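Local coordinates for protein diaminopimelate decarboxylase (Phaeodactylum tricornutum, PDB 7JPJ) that probably decarboxylates diaminopimelate in the last step of lysine biosynthesis, using pyridoxal 5'-phosphate as its cofactor and working as a dimer, at residues A140-V146 with L195-H201; V181-P187 with F223-F227; K231-G237 with L274-P280. All coordinates share one frame; numbering follows the deposited sequence.

Three contacts show how one side of a TIM barrel is built. From the N terminus, contact 1 closes a loop of 48 residues by pairing strand 141-147 with strand 196-201. Contact 2 begins inside that loop, at 181-187, and ends beyond it at 223-227, so the two cross; it joins the helices outside the barrel to the loop after helix 210-222, and its F227 packs against V197 of contact 1. Contact 3 follows in series, closing the 36 residues that hold helix 252-270 by pairing strand 232-234 with strand 275-278. Strands 196-201 and 232-234 are themselves neighbours, so contacts 1 and 3 share one parallel sheet.

Contact 1: A140-V146 with L195-H201; sequences AKVGVRV and LEVERIH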
loop_
_atom_site.group_PDB
_atom_site.type_symbol
_atom_site.label_atom_id
_atom_site.label_comp_id
_atom_site.label_asym_id
_atom_site.label_seq_id
_atom_site.Cartn_x
_atom_site.Cartn_y
_atom_site.Cartn_z
ATOM N N ALA A 140 -22.231 31.761 -7.111
ATOM C CA ALA A 140 -22.365 30.319 -6.999
ATOM C C ALA A 140 -22.368 29.882 -5.540
ATOM O O ALA A 140 -21.663 30.448 -4.699
ATOM C CB ALA A 140 -21.235 29.628 -7.758
ATOM N N LYS A 141 -23.192 28.884 -5.239
ATOM C CA LYS A 141 -23.164 28.257 -3.930
ATOM C C LYS A 141 -21.987 27.298 -3.849
ATOM O O LYS A 141 -21.580 26.699 -4.847
ATOM C CB LYS A 141 -24.476 27.519 -3.649
ATOM C CG LYS A 141 -25.673 28.446 -3.446
ATOM C CD LYS A 141 -26.971 27.859 -3.992
ATOM C CE LYS A 141 -26.758 27.094 -5.294
ATOM N NZ LYS A 141 -28.008 26.402 -5.740
ATOM N N VAL A 142 -21.432 27.164 -2.645
ATOM C CA VAL A 142 -20.250 26.340 -2.435
ATOM C C VAL A 142 -20.222 25.930 -0.973
ATOM O O VAL A 142 -20.779 26.614 -0.111
ATOM C CB VAL A 142 -18.961 27.095 -2.853
ATOM C CG1 VAL A 142 -18.608 28.167 -1.828
ATOM C CG2 VAL A 142 -17.803 26.128 -3.056
ATOM N N GLY A 143 -19.591 24.788 -0.699
ATOM C CA GLY A 143 -19.352 24.347 0.656
ATOM C C GLY A 143 -17.965 24.744 1.125
ATOM O O GLY A 143 -17.070 25.009 0.325
ATOM N N VAL A 144 -17.798 24.792 2.445
ATOM C CA VAL A 144 -16.544 25.192 3.076
ATOM C C VAL A 144 -16.215 24.185 4.170
ATOM O O VAL A 144 -16.974 24.048 5.136
ATOM C CB VAL A 144 -16.621 26.611 3.666
ATOM C CG1 VAL A 144 -15.276 27.023 4.235
ATOM C CG2 VAL A 144 -17.075 27.606 2.610
ATOM N N ARG A 145 -15.085 23.492 4.030
ATOM C CA ARG A 145 -14.606 22.602 5.079
ATOM C C ARG A 145 -13.690 23.368 6.024
ATOM O O ARG A 145 -12.742 24.028 5.585
ATOM C CB ARG A 145 -13.867 21.390 4.508
ATOM C CG ARG A 145 -13.216 20.557 5.607
ATOM C CD ARG A 145 -12.875 19.142 5.180
ATOM N NE ARG A 145 -12.200 18.423 6.260
ATOM C CZ ARG A 145 -11.928 17.122 6.244
ATOM N NH1 ARG A 145 -12.272 16.384 5.198
ATOM N NH2 ARG A 145 -11.310 16.559 7.275
ATOM N N VAL A 146 -13.968 23.269 7.321
ATOM C CA VAL A 146 -13.257 24.024 8.346
ATOM C C VAL A 146 -12.421 23.068 9.184
ATOM O O VAL A 146 -12.886 21.986 9.563
ATOM C CB VAL A 146 -14.236 24.812 9.239
ATOM C CG1 VAL A 146 -13.484 25.588 10.312
ATOM C CG2 VAL A 146 -15.096 25.741 8.399
ATOM N N LEU A 195 -19.670 35.082 -3.628
ATOM C CA LEU A 195 -20.064 33.707 -3.373
ATOM C C LEU A 195 -21.212 33.647 -2.367
ATOM O O LEU A 195 -21.552 34.627 -1.700
ATOM C CB LEU A 195 -18.878 32.898 -2.849
ATOM C CG LEU A 195 -17.674 32.760 -3.773
ATOM C CD1 LEU A 195 -16.595 31.941 -3.096
ATOM C CD2 LEU A 195 -18.089 32.124 -5.087
ATOM N N GLU A 196 -21.810 32.464 -2.264
ATOM C CA GLU A 196 -22.841 32.182 -1.270
ATOM C C GLU A 196 -22.477 30.879 -0.572
ATOM O O GLU A 196 -22.481 29.814 -1.198
ATOM C CB GLU A 196 -24.224 32.088 -1.912
ATOM C CG GLU A 196 -25.333 31.756 -0.920
ATOM C CD GLU A 196 -26.696 32.234 -1.381
ATOM O OE1 GLU A 196 -27.625 31.401 -1.442
ATOM O OE2 GLU A 196 -26.838 33.440 -1.682
ATOM N N VAL A 197 -22.162 30.962 0.717
ATOM C CA VAL A 197 -21.794 29.788 1.500
ATOM C C VAL A 197 -23.076 29.111 1.973
ATOM O O VAL A 197 -23.809 29.657 2.802
ATOM C CB VAL A 197 -20.894 30.162 2.681
ATOM C CG1 VAL A 197 -20.360 28.911 3.354
ATOM C CG2 VAL A 197 -19.758 31.045 2.210
ATOM N N GLU A 198 -23.349 27.915 1.450
ATOM C CA GLU A 198 -24.567 27.191 1.775
ATOM C C GLU A 198 -24.343 26.016 2.714
ATOM O O GLU A 198 -25.321 25.492 3.258
ATOM C CB GLU A 198 -25.246 26.678 0.495
ATOM C CG GLU A 198 -24.529 25.505 -0.163
ATOM C CD GLU A 198 -25.329 24.878 -1.297
ATOM O OE1 GLU A 198 -26.472 25.319 -1.542
ATOM O OE2 GLU A 198 -24.812 23.941 -1.945
ATOM N N ARG A 199 -23.098 25.595 2.928
ATOM C CA ARG A 199 -22.834 24.356 3.644
ATOM C C ARG A 199 -21.459 24.414 4.293
ATOM O O ARG A 199 -20.489 24.860 3.675
ATOM C CB ARG A 199 -22.936 23.157 2.693
ATOM C CG ARG A 199 -22.415 21.844 3.242
ATOM C CD ARG A 199 -22.536 20.735 2.202
ATOM N NE ARG A 199 -21.739 21.009 1.007
ATOM C CZ ARG A 199 -22.234 21.473 -0.137
ATOM N NH1 ARG A 199 -23.533 21.719 -0.248
ATOM N NH2 ARG A 199 -21.431 21.694 -1.170
ATOM N N ILE A 200 -21.389 23.962 5.543
ATOM C CA ILE A 200 -20.143 23.837 6.289
ATOM C C ILE A 200 -19.825 22.356 6.430
ATOM O O ILE A 200 -20.731 21.533 6.613
ATOM C CB ILE A 200 -20.236 24.521 7.670
ATOM C CG1 ILE A 200 -20.517 26.016 7.508
ATOM C CG2 ILE A 200 -18.956 24.321 8.468
ATOM C CD1 ILE A 200 -19.370 26.792 6.888
ATOM N N HIS A 201 -18.542 22.015 6.329
ATOM C CA HIS A 201 -18.079 20.634 6.385
ATOM C C HIS A 201 -17.031 20.496 7.479
ATOM O O HIS A 201 -16.079 21.279 7.536
ATOM C CB HIS A 201 -17.497 20.198 5.035
ATOM C CG HIS A 201 -17.234 18.727 4.933
ATOM N ND1 HIS A 201 -17.624 17.829 5.903
ATOM C CD2 HIS A 201 -16.621 17.997 3.971
ATOM C CE1 HIS A 201 -17.261 16.610 5.545
ATOM N NE2 HIS A 201 -16.652 16.685 4.375
#
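V144 and V197 pack between neighbouring parallel strands of the TIM barrel that makes up the pyridoxal-binding domain, and around them the pairing shows how a barrel wall absorbs one additional residue. V142 pairs with V197 but V144 with I200, so E198 is the extra residue of a beta bulge. Backbone bonds continue on both sides of it, from E198 N to V142 O and from V144 N to R199 O (3.0 Å).

The two strand faces differ in character. On the face turned to helices 125-134 and 185-192, the V144 and V197 side chains cross at about a right angle, CG2 of V144 meeting CG1 of V197 at 3.6 Å. Further along, CD1 of I200 comes up against CB of V144, while the CG2 methyls of I200 and V146 approach to 4.1 Å.

The bulge residue carries its carboxylate across the K141 chain. With chi1 at 73°, CG of E198 sits between its own backbone N and carbonyl carbon, and OE1 comes to lie against the CB-CD methylenes, 3.6 Å from K141 CD; the ammonium NZ stays beyond salt-bridge range. OE2 of E198 instead forms a salt bridge with NH1 of R199 at 3.1 Å, met from above the carboxylate plane. The R199 chain, bent at chi3, brings its NH2 within 3.6 Å of G143 N, and its NE is bonded to N121.

Inside the barrel, the extended R145 chain passes obliquely by H201, their flat groups turned 53° apart. R145 lies about 7 Å from K60, the predicted cofactor lysine, side chain to side chain. The H201 ring gives ND1 to the carbonyl oxygen of N234, while its CD2 rests 4.1 Å from CD of R145.

Contact 2: V181-P187 with F223-F227; sequences VTDGTVP and FCKVF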
loop_
_atom_site.group_PDB
_atom_site.type_symbol
_atom_site.label_atom_id
_atom_site.label_comp_id
_atom_site.label_asym_id
_atom_site.label_seq_id
_atom_site.Cartn_x
_atom_site.Cartn_y
_atom_site.Cartn_z
ATOM N N VAL A 181 -11.242 31.872 9.346
ATOM C CA VAL A 181 -12.668 32.165 9.285
ATOM C C VAL A 181 -13.016 33.339 10.194
ATOM O O VAL A 181 -13.745 34.255 9.799
ATOM C CB VAL A 181 -13.491 30.913 9.644
ATOM C CG1 VAL A 181 -14.978 31.215 9.558
ATOM C CG2 VAL A 181 -13.124 29.752 8.731
ATOM N N THR A 182 -12.488 33.337 11.420
ATOM C CA THR A 182 -12.900 34.325 12.411
ATOM C C THR A 182 -12.162 35.653 12.284
ATOM O O THR A 182 -12.639 36.658 12.823
ATOM C CB THR A 182 -12.708 33.771 13.826
ATOM O OG1 THR A 182 -11.328 33.459 14.036
ATOM C CG2 THR A 182 -13.546 32.515 14.024
ATOM N N ASP A 183 -11.021 35.692 11.597
ATOM C CA ASP A 183 -10.298 36.946 11.419
ATOM C C ASP A 183 -10.689 37.684 10.144
ATOM O O ASP A 183 -10.130 38.751 9.868
ATOM C CB ASP A 183 -8.778 36.709 11.454
ATOM C CG ASP A 183 -8.240 36.030 10.197
ATOM O OD1 ASP A 183 -9.034 35.611 9.328
ATOM O OD2 ASP A 183 -6.998 35.912 10.085
ATOM N N GLY A 184 -11.622 37.141 9.362
ATOM C CA GLY A 184 -12.149 37.816 8.195
ATOM C C GLY A 184 -11.551 37.390 6.871
ATOM O O GLY A 184 -12.058 37.812 5.824
ATOM N N THR A 185 -10.500 36.565 6.882
ATOM C CA THR A 185 -9.841 36.175 5.638
ATOM C C THR A 185 -10.811 35.483 4.686
ATOM O O THR A 185 -10.918 35.855 3.512
ATOM C CB THR A 185 -8.647 35.265 5.938
ATOM O OG1 THR A 185 -7.636 36.006 6.632
ATOM C CG2 THR A 185 -8.062 34.711 4.645
ATOM N N VAL A 186 -11.527 34.473 5.174
ATOM C CA VAL A 186 -12.446 33.690 4.344
ATOM C C VAL A 186 -13.675 34.509 3.959
ATOM O O VAL A 186 -14.052 34.505 2.779
ATOM C CB VAL A 186 -12.856 32.380 5.040
ATOM C CG1 VAL A 186 -13.658 31.507 4.089
ATOM C CG2 VAL A 186 -11.634 31.637 5.540
ATOM N N PRO A 187 -14.346 35.209 4.888
ATOM C CA PRO A 187 -15.487 36.042 4.464
ATOM C C PRO A 187 -15.112 37.122 3.465
ATOM O O PRO A 187 -15.958 37.519 2.654
ATOM C CB PRO A 187 -15.988 36.647 5.782
ATOM C CG PRO A 187 -15.540 35.697 6.823
ATOM C CD PRO A 187 -14.208 35.210 6.357
ATOM N N PHE A 223 -19.471 27.677 13.431
ATOM C CA PHE A 223 -19.053 28.241 12.156
ATOM C C PHE A 223 -20.223 28.481 11.213
ATOM O O PHE A 223 -20.085 29.258 10.261
ATOM C CB PHE A 223 -18.018 27.327 11.498
ATOM C CG PHE A 223 -16.754 27.189 12.294
ATOM C CD1 PHE A 223 -15.865 28.245 12.388
ATOM C CD2 PHE A 223 -16.462 26.012 12.962
ATOM C CE1 PHE A 223 -14.709 28.130 13.125
ATOM C CE2 PHE A 223 -15.304 25.891 13.701
ATOM C CZ PHE A 223 -14.427 26.951 13.781
ATOM N N CYS A 224 -21.371 27.841 11.454
ATOM C CA CYS A 224 -22.544 28.083 10.623
ATOM C C CYS A 224 -23.198 29.427 10.913
ATOM O O CYS A 224 -23.962 29.921 10.076
ATOM C CB CYS A 224 -23.567 26.962 10.804
ATOM S SG CYS A 224 -22.987 25.334 10.280
ATOM N N LYS A 225 -22.925 30.030 12.068
ATOM C CA LYS A 225 -23.444 31.359 12.353
ATOM C C LYS A 225 -22.563 32.466 11.787
ATOM O O LYS A 225 -22.974 33.631 11.799
ATOM C CB LYS A 225 -23.625 31.553 13.866
ATOM C CG LYS A 225 -22.381 32.009 14.602
ATOM C CD LYS A 225 -22.633 32.128 16.099
ATOM C CE LYS A 225 -23.690 33.179 16.407
ATOM N NZ LYS A 225 -23.964 33.273 17.870
ATOM N N VAL A 226 -21.371 32.130 11.289
ATOM C CA VAL A 226 -20.546 33.123 10.611
ATOM C C VAL A 226 -21.130 33.450 9.242
ATOM O O VAL A 226 -21.165 34.615 8.826
ATOM C CB VAL A 226 -19.091 32.624 10.507
ATOM C CG1 VAL A 226 -18.286 33.494 9.550
ATOM C CG2 VAL A 226 -18.447 32.592 11.886
ATOM N N PHE A 227 -21.609 32.436 8.527
ATOM C CA PHE A 227 -22.248 32.628 7.229
ATOM C C PHE A 227 -23.738 32.334 7.345
ATOM O O PHE A 227 -24.139 31.160 7.376
ATOM C CB PHE A 227 -21.597 31.728 6.177
ATOM C CG PHE A 227 -20.102 31.822 6.155
ATOM C CD1 PHE A 227 -19.472 32.895 5.542
ATOM C CD2 PHE A 227 -19.323 30.852 6.766
ATOM C CE1 PHE A 227 -18.095 32.996 5.524
ATOM C CE2 PHE A 227 -17.941 30.947 6.753
ATOM C CZ PHE A 227 -17.327 32.022 6.131
#
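The tight turn between helices 178-182 and 185-192 meets the loop after helix 210-222 through an apolar cluster, in which V181, V186 and P187 gather round the outer end of the F227 ring. Their closest approaches fall on different ring atoms. CG of P187 comes to CE1 of F227 at 3.9 Å, the proline crossing the phenylalanine at about a right angle; CG1 of V181 reaches CE2 at 4.1 Å, and CG1 of V186 lies near CZ. V226 covers one face of the same ring, its CG1 3.7 Å above the plane of F227, over the centre.

V181 binds the cluster together: its CG1 methyl, anti to the backbone N (chi1 -179°), also touches CG1 of V226 at 4.0 Å and CD1 of F223. In the TIM barrel this is the layer between strand and helix: F227 reaches back to V197 and I200 on strand 196-201. Replacing F227 by an alanine would probably open a gap beneath V226 and deprive V181, V186 and P187 of the ring they share.

An Asx turn shapes the corner: OD1 of D183 accepts T185 N at 3.0 Å and T185 OG1 as well, both from one face of the carboxylate plane. Between them G184 occupies the N-cap position of helix 185-192 with phi at 99°, where a CB would press against the carbonyl oxygen of D183.

Contact 3: K231-G237 with L274-P280; sequences KTMNLGG and LQMEIEP
N234 holds its side-chain amide beside two carboxylates, those of E277 and E279, the most distinctive feature of this strand pair. CG of N234 stands anti to the backbone N (chi1 -172°), which carries the amide toward both. The amide stands nearly upright to the E279 carboxylate, their planes 87° apart, and ND2 donates to E279 OE1, though the modelled length is doubtful. ND2 also comes within 3.0 Å of E277 OE1, but the angle is too poor for a hydrogen bond. An Asx turn fixes the other end, OD1 of N234 accepting the backbone N of G236 at 2.9 Å.

OE2 of E277 forms a salt bridge with R56, and its CG lies 3.6 Å from CG2 of T232, the two side chains crossing at about a right angle. Facing helix 252-270 instead, SD of M276 meets CD1 of L235 obliquely at 4.1 Å.

Strands 232-234 and 275-278 are parallel neighbours in the TIM barrel, bonded from Q275 N to K231 O through to L235 N to E277 O. Beyond their ends E279 N still reaches G236 O at 2.8 Å, but from well above the carbonyl plane. G236 and G237 begin a glycine-rich loop of the kind that receives the cofactor phosphate in this family; a sulfate, probably from the crystallisation liquor, lies about 4 Å from G237 (nearest atoms) and may mark that site. E279 itself lies about 7 Å from the predicted cofactor lysine K60, side chain to side chain. With OD1 held by G236 N, the NH2 end of N234 is likely to stay turned toward the carboxylates.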
loop_
_atom_site.group_PDB
_atom_site.type_symbol
_atom_site.label_atom_id
_atom_site.label_comp_id
_atom_site.label_asym_id
_atom_site.label_seq_id
_atom_site.Cartn_x
_atom_site.Cartn_y
_atom_site.Cartn_z
ATOM N N LYS A 231 -27.227 26.346 5.079
ATOM C CA LYS A 231 -28.409 25.561 5.387
ATOM C C LYS A 231 -28.107 24.099 5.677
ATOM O O LYS A 231 -29.027 23.362 6.048
ATOM C CB LYS A 231 -29.420 25.644 4.232
ATOM C CG LYS A 231 -29.915 27.056 3.962
ATOM C CD LYS A 231 -30.668 27.144 2.647
ATOM C CE LYS A 231 -31.297 28.516 2.463
ATOM N NZ LYS A 231 -32.753 28.413 2.165
ATOM N N THR A 232 -26.854 23.662 5.530
ATOM C CA THR A 232 -26.479 22.267 5.710
ATOM C C THR A 232 -25.190 22.183 6.513
ATOM O O THR A 232 -24.266 22.973 6.305
ATOM C CB THR A 232 -26.298 21.560 4.358
ATOM O OG1 THR A 232 -27.539 21.563 3.646
ATOM C CG2 THR A 232 -25.855 20.125 4.556
ATOM N N MET A 233 -25.137 21.219 7.431
ATOM C CA MET A 233 -23.951 20.933 8.228
ATOM C C MET A 233 -23.521 19.494 7.971
ATOM O O MET A 233 -24.276 18.558 8.258
ATOM C CB MET A 233 -24.228 21.163 9.716
ATOM C CG MET A 233 -23.135 20.669 10.654
ATOM S SD MET A 233 -21.844 21.890 10.962
ATOM C CE MET A 233 -20.559 21.327 9.851
ATOM N N ASN A 234 -22.315 19.322 7.427
ATOM C CA ASN A 234 -21.743 18.008 7.137
ATOM C C ASN A 234 -20.742 17.663 8.237
ATOM O O ASN A 234 -19.668 18.270 8.321
ATOM C CB ASN A 234 -21.080 18.010 5.760
ATOM C CG ASN A 234 -20.625 16.625 5.310
ATOM O OD1 ASN A 234 -20.363 15.738 6.123
ATOM N ND2 ASN A 234 -20.517 16.445 4.000
ATOM N N LEU A 235 -21.090 16.680 9.070
ATOM C CA LEU A 235 -20.271 16.280 10.210
ATOM C C LEU A 235 -19.241 15.209 9.874
ATOM O O LEU A 235 -18.498 14.788 10.766
ATOM C CB LEU A 235 -21.161 15.782 11.350
ATOM C CG LEU A 235 -22.041 16.836 12.020
ATOM C CD1 LEU A 235 -22.854 16.219 13.153
ATOM C CD2 LEU A 235 -21.196 17.995 12.524
ATOM N N GLY A 236 -19.186 14.751 8.624
ATOM C CA GLY A 236 -18.163 13.809 8.212
ATOM C C GLY A 236 -18.441 12.386 8.667
ATOM O O GLY A 236 -19.568 12.003 8.996
ATOM N N GLY A 237 -17.375 11.589 8.681
ATOM C CA GLY A 237 -17.464 10.212 9.122
ATOM C C GLY A 237 -16.662 9.931 10.377
ATOM O O GLY A 237 -16.586 10.775 11.277
ATOM N N LEU A 274 -31.169 23.464 10.421
ATOM C CA LEU A 274 -30.130 23.073 9.477
ATOM C C LEU A 274 -30.258 21.607 9.092
ATOM O O LEU A 274 -30.541 20.750 9.934
ATOM C CB LEU A 274 -28.738 23.320 10.065
ATOM C CG LEU A 274 -28.320 24.757 10.382
ATOM C CD1 LEU A 274 -26.924 24.773 10.979
ATOM C CD2 LEU A 274 -28.387 25.635 9.144
ATOM N N GLN A 275 -30.035 21.327 7.810
ATOM C CA GLN A 275 -29.911 19.953 7.346
ATOM C C GLN A 275 -28.591 19.358 7.826
ATOM O O GLN A 275 -27.560 20.035 7.845
ATOM C CB GLN A 275 -29.987 19.904 5.820
ATOM C CG GLN A 275 -29.735 18.529 5.229
ATOM C CD GLN A 275 -31.022 17.788 4.944
ATOM O OE1 GLN A 275 -32.047 18.048 5.575
ATOM N NE2 GLN A 275 -30.976 16.848 4.004
ATOM N N MET A 276 -28.622 18.086 8.224
ATOM C CA MET A 276 -27.431 17.383 8.678
ATOM C C MET A 276 -26.955 16.395 7.620
ATOM O O MET A 276 -27.752 15.820 6.875
ATOM C CB MET A 276 -27.685 16.633 9.991
ATOM C CG MET A 276 -26.412 16.300 10.756
ATOM S SD MET A 276 -26.636 15.173 12.146
ATOM C CE MET A 276 -28.124 14.312 11.668
ATOM N N GLU A 277 -25.641 16.198 7.570
ATOM C CA GLU A 277 -25.026 15.233 6.671
ATOM C C GLU A 277 -23.993 14.416 7.427
ATOM O O GLU A 277 -23.303 14.934 8.309
ATOM C CB GLU A 277 -24.357 15.913 5.479
ATOM C CG GLU A 277 -25.321 16.571 4.518
ATOM C CD GLU A 277 -24.620 17.123 3.297
ATOM O OE1 GLU A 277 -23.376 17.027 3.229
ATOM O OE2 GLU A 277 -25.312 17.641 2.393
ATOM N N ILE A 278 -23.894 13.138 7.074
ATOM C CA ILE A 278 -22.888 12.241 7.622
ATOM C C ILE A 278 -22.198 11.536 6.464
ATOM O O ILE A 278 -22.816 11.230 5.439
ATOM C CB ILE A 278 -23.498 11.221 8.612
ATOM C CG1 ILE A 278 -24.539 10.338 7.919
ATOM C CG2 ILE A 278 -24.113 11.942 9.800
ATOM C CD1 ILE A 278 -25.116 9.266 8.817
ATOM N N GLU A 279 -20.902 11.287 6.623
ATOM C CA GLU A 279 -20.068 10.726 5.561
ATOM C C GLU A 279 -19.380 9.445 6.024
ATOM O O GLU A 279 -18.148 9.384 6.096
ATOM C CB GLU A 279 -19.036 11.754 5.101
ATOM C CG GLU A 279 -19.518 12.690 3.998
ATOM C CD GLU A 279 -18.507 13.785 3.670
ATOM O OE1 GLU A 279 -18.920 14.870 3.196
ATOM O OE2 GLU A 279 -17.295 13.562 3.892
ATOM N N PRO A 280 -20.145 8.391 6.327
ATOM C CA PRO A 280 -19.520 7.152 6.807
ATOM C C PRO A 280 -18.895 6.371 5.659
ATOM O O PRO A 280 -19.492 6.224 4.590
ATOM C CB PRO A 280 -20.689 6.384 7.432
ATOM C CG PRO A 280 -21.862 6.824 6.651
ATOM C CD PRO A 280 -21.612 8.266 6.274
#